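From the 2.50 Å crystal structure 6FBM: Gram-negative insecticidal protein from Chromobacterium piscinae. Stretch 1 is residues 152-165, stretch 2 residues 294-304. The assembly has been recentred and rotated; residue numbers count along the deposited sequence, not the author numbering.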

# COMPACT_ATOMS: atom_id res chain seq x y z
N ASP A 152 6.30 4.98 -46.20
CA ASP A 152 6.67 6.40 -46.29
C ASP A 152 8.14 6.60 -46.58
O ASP A 152 8.50 7.36 -47.48
CB ASP A 152 6.28 7.17 -45.01
CG ASP A 152 4.79 7.34 -44.86
OD1 ASP A 152 4.09 7.20 -45.87
OD2 ASP A 152 4.31 7.60 -43.74
N LEU A 153 8.98 5.89 -45.82
CA LEU A 153 10.43 5.97 -45.97
C LEU A 153 10.88 5.69 -47.40
O LEU A 153 11.70 6.42 -47.93
CB LEU A 153 11.11 4.99 -45.01
CG LEU A 153 12.62 4.83 -45.07
CD1 LEU A 153 13.33 6.10 -44.65
CD2 LEU A 153 13.02 3.68 -44.17
N ASN A 154 10.30 4.66 -48.01
CA ASN A 154 10.73 4.19 -49.34
C ASN A 154 9.92 4.77 -50.54
O ASN A 154 10.35 4.63 -51.68
CB ASN A 154 10.73 2.66 -49.36
CG ASN A 154 11.80 2.05 -48.46
OD1 ASN A 154 13.00 2.18 -48.73
ND2 ASN A 154 11.38 1.37 -47.41
N ASN A 155 8.77 5.41 -50.28
CA ASN A 155 7.97 6.08 -51.32
C ASN A 155 8.75 7.28 -51.85
O ASN A 155 9.03 8.19 -51.08
CB ASN A 155 6.63 6.53 -50.73
CG ASN A 155 5.75 7.28 -51.73
OD1 ASN A 155 6.14 7.61 -52.84
ND2 ASN A 155 4.54 7.58 -51.29
N PRO A 156 9.09 7.31 -53.16
CA PRO A 156 9.86 8.47 -53.67
C PRO A 156 9.05 9.78 -53.76
O PRO A 156 9.64 10.87 -53.83
CB PRO A 156 10.33 8.01 -55.07
CG PRO A 156 10.02 6.55 -55.15
CD PRO A 156 8.86 6.32 -54.23
N ASN A 157 7.73 9.68 -53.73
CA ASN A 157 6.85 10.84 -53.73
C ASN A 157 6.55 11.39 -52.35
O ASN A 157 5.84 12.38 -52.24
CB ASN A 157 5.54 10.49 -54.47
CG ASN A 157 5.77 10.12 -55.92
OD1 ASN A 157 6.64 10.68 -56.59
ND2 ASN A 157 4.99 9.16 -56.42
N MET A 158 7.05 10.75 -51.30
CA MET A 158 6.95 11.28 -49.94
C MET A 158 8.15 12.20 -49.71
O MET A 158 9.27 11.71 -49.60
CB MET A 158 6.96 10.16 -48.91
CG MET A 158 7.03 10.62 -47.45
SD MET A 158 5.43 10.98 -46.73
CE MET A 158 4.98 12.53 -47.49
N PRO A 159 7.91 13.53 -49.62
CA PRO A 159 9.09 14.39 -49.50
C PRO A 159 9.79 14.30 -48.14
O PRO A 159 9.14 14.01 -47.11
CB PRO A 159 8.53 15.80 -49.74
CG PRO A 159 7.17 15.65 -50.32
CD PRO A 159 6.67 14.32 -49.83
N ALA A 160 11.10 14.53 -48.14
CA ALA A 160 11.93 14.51 -46.94
C ALA A 160 11.35 15.25 -45.73
O ALA A 160 11.37 14.74 -44.61
CB ALA A 160 13.30 15.05 -47.26
N MET A 161 10.83 16.46 -45.96
CA MET A 161 10.28 17.27 -44.87
C MET A 161 9.13 16.59 -44.12
O MET A 161 9.06 16.65 -42.89
CB MET A 161 9.82 18.66 -45.37
CG MET A 161 10.93 19.68 -45.64
SD MET A 161 12.27 19.83 -44.43
CE MET A 161 13.45 18.70 -45.24
N GLU A 162 8.24 15.95 -44.86
CA GLU A 162 7.11 15.26 -44.24
C GLU A 162 7.60 14.04 -43.50
O GLU A 162 7.19 13.81 -42.36
CB GLU A 162 6.08 14.81 -45.28
CG GLU A 162 4.80 15.62 -45.28
CD GLU A 162 3.59 14.70 -45.19
OE1 GLU A 162 2.75 14.71 -46.12
OE2 GLU A 162 3.51 13.89 -44.22
N LEU A 163 8.45 13.27 -44.17
CA LEU A 163 9.04 12.09 -43.57
C LEU A 163 9.66 12.47 -42.25
O LEU A 163 9.38 11.84 -41.24
CB LEU A 163 10.08 11.46 -44.50
CG LEU A 163 10.61 10.09 -44.06
CD1 LEU A 163 9.53 9.03 -44.17
CD2 LEU A 163 11.78 9.71 -44.94
N PHE A 164 10.47 13.53 -42.26
CA PHE A 164 11.14 14.00 -41.05
C PHE A 164 10.18 14.54 -39.98
O PHE A 164 10.43 14.31 -38.80
CB PHE A 164 12.23 15.05 -41.37
CG PHE A 164 13.41 14.52 -42.16
CD1 PHE A 164 13.72 13.16 -42.21
CD2 PHE A 164 14.23 15.41 -42.83
CE1 PHE A 164 14.81 12.71 -42.95
CE2 PHE A 164 15.33 14.96 -43.54
CZ PHE A 164 15.62 13.61 -43.60
N LYS A 165 9.12 15.23 -40.39
CA LYS A 165 8.09 15.65 -39.43
C LYS A 165 7.38 14.44 -38.79
O LYS A 165 7.25 14.36 -37.57
CB LYS A 165 7.08 16.61 -40.08
CG LYS A 165 5.92 17.06 -39.18
CD LYS A 165 4.61 16.37 -39.52
CE LYS A 165 3.42 17.20 -39.00
NZ LYS A 165 3.17 18.48 -39.71
N VAL A 294 20.17 9.13 -50.18
CA VAL A 294 20.89 10.33 -50.51
C VAL A 294 19.93 11.50 -50.53
O VAL A 294 20.27 12.54 -49.98
CB VAL A 294 21.70 10.17 -51.83
CG1 VAL A 294 22.21 11.50 -52.36
CG2 VAL A 294 22.87 9.22 -51.60
N GLU A 295 18.74 11.37 -51.14
CA GLU A 295 17.86 12.53 -51.23
C GLU A 295 17.34 12.95 -49.86
O GLU A 295 17.21 14.15 -49.59
CB GLU A 295 16.72 12.40 -52.26
CG GLU A 295 15.69 11.33 -52.00
CD GLU A 295 14.32 11.62 -52.60
OE1 GLU A 295 13.58 10.68 -52.94
OE2 GLU A 295 13.91 12.78 -52.67
N LEU A 296 17.10 11.96 -49.00
CA LEU A 296 16.70 12.25 -47.62
C LEU A 296 17.83 12.94 -46.87
O LEU A 296 17.62 13.96 -46.22
CB LEU A 296 16.23 10.99 -46.89
CG LEU A 296 14.94 10.37 -47.41
CD1 LEU A 296 14.63 9.08 -46.66
CD2 LEU A 296 13.76 11.33 -47.33
N GLU A 297 19.05 12.43 -47.00
CA GLU A 297 20.21 13.06 -46.36
C GLU A 297 20.49 14.49 -46.84
O GLU A 297 20.88 15.34 -46.04
CB GLU A 297 21.46 12.19 -46.50
CG GLU A 297 22.69 12.82 -45.85
CD GLU A 297 23.74 11.80 -45.45
OE1 GLU A 297 23.80 10.70 -46.07
OE2 GLU A 297 24.50 12.10 -44.50
N ASP A 298 20.29 14.74 -48.14
CA ASP A 298 20.47 16.09 -48.72
C ASP A 298 19.49 17.10 -48.16
O ASP A 298 19.78 18.30 -48.10
CB ASP A 298 20.31 16.07 -50.24
CG ASP A 298 21.46 15.41 -50.96
OD1 ASP A 298 22.54 15.29 -50.37
OD2 ASP A 298 21.30 15.01 -52.13
N ALA A 299 18.31 16.62 -47.77
CA ALA A 299 17.29 17.49 -47.24
C ALA A 299 17.51 17.86 -45.76
O ALA A 299 16.81 18.75 -45.22
CB ALA A 299 15.94 16.84 -47.43
N PHE A 300 18.48 17.23 -45.10
CA PHE A 300 18.68 17.49 -43.67
C PHE A 300 19.07 18.94 -43.37
O PHE A 300 18.54 19.52 -42.44
CB PHE A 300 19.64 16.49 -43.05
CG PHE A 300 19.69 16.55 -41.55
CD1 PHE A 300 18.55 16.34 -40.79
CD2 PHE A 300 20.90 16.77 -40.89
CE1 PHE A 300 18.60 16.37 -39.41
CE2 PHE A 300 20.96 16.79 -39.52
CZ PHE A 300 19.81 16.61 -38.76
N PRO A 301 19.99 19.54 -44.17
CA PRO A 301 20.28 20.96 -43.93
C PRO A 301 19.09 21.88 -43.90
O PRO A 301 19.03 22.76 -43.02
CB PRO A 301 21.20 21.32 -45.09
CG PRO A 301 21.93 20.05 -45.40
CD PRO A 301 20.99 18.93 -45.07
N GLU A 302 18.13 21.69 -44.80
CA GLU A 302 16.94 22.57 -44.79
C GLU A 302 16.01 22.25 -43.63
O GLU A 302 15.46 23.17 -43.02
CB GLU A 302 16.19 22.67 -46.15
CG GLU A 302 15.49 21.41 -46.65
CD GLU A 302 14.26 21.68 -47.52
OE1 GLU A 302 13.50 22.63 -47.23
OE2 GLU A 302 14.03 20.88 -48.46
N PHE A 303 15.87 20.97 -43.27
CA PHE A 303 15.14 20.62 -42.05
C PHE A 303 15.71 21.36 -40.83
O PHE A 303 14.95 21.85 -40.00
CB PHE A 303 15.17 19.09 -41.79
CG PHE A 303 14.48 18.68 -40.53
CD1 PHE A 303 13.10 18.51 -40.50
CD2 PHE A 303 15.20 18.48 -39.36
CE1 PHE A 303 12.45 18.14 -39.32
CE2 PHE A 303 14.56 18.12 -38.17
CZ PHE A 303 13.19 17.92 -38.16
N MET A 304 17.04 21.45 -40.76
CA MET A 304 17.76 22.05 -39.63
C MET A 304 17.96 23.56 -39.70
O MET A 304 18.41 24.15 -38.72
CB MET A 304 19.15 21.39 -39.51
CG MET A 304 19.13 19.89 -39.22
SD MET A 304 18.35 19.53 -37.64
CE MET A 304 19.65 20.01 -36.47

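Helices distant in sequence often associate largely through side-chain packing, and these two stretches of one chain illustrate the principle well. No hydrogen bond crosses between them; about 552 Å² of surface, both sides summed, is buried by mainly apolar contacts. L153, L163 and F164 of the first stretch and L296, A299 and F300 of the second are buried, so apolar side chains suit those places. Helix 160-165 crosses helix 294-298 at 79° and helix 300-304 at 61°, with axes about 10 Å apart.

The aliphatic contacts centre on L296, a knob seated among L153, A160, L163 and F164. Its CA-to-CB bond points sideways, but its m,t rotamer carries the branched end inward, where L296 CD1 lies 3.4 Å from L163 CD2 and 3.8 Å from L153 CD1, and L296 CD2 reaches A160 CB at 3.7 Å. Beside the knob, small residues permit close approach: the methyl groups A160 CB and A299 CB are only 3.2 Å apart, a tight contact, and the CA atoms of A160 and L296 stand 5.3 Å from each other.

Aromatic packing continues the apolar surface. The CA-to-CB bond of F164 points toward the second stretch, and the ring presents its edge to the face of F303, with centroids 5.6 Å apart and planes at 78°. The same ring also brings its edge to the backbone of L296, A299 and F300, F164 CZ lying 3.3 Å from L296 O. A flat, rigid side chain can thus serve both neighbours.

Methionine supplies flexible reach. M161 starts sideways, yet its end turns in, placing M161 CE 3.4 Å from A299 O and 3.7 Å from E302 CG, the aliphatic part of a glutamate. M161 SD approaches the F303 ring at its edge.

No polar side chain bonds across the contact: P156 O and E295 OE1 are 4.0 Å apart, a long contact between exposed P156 and partly exposed E295.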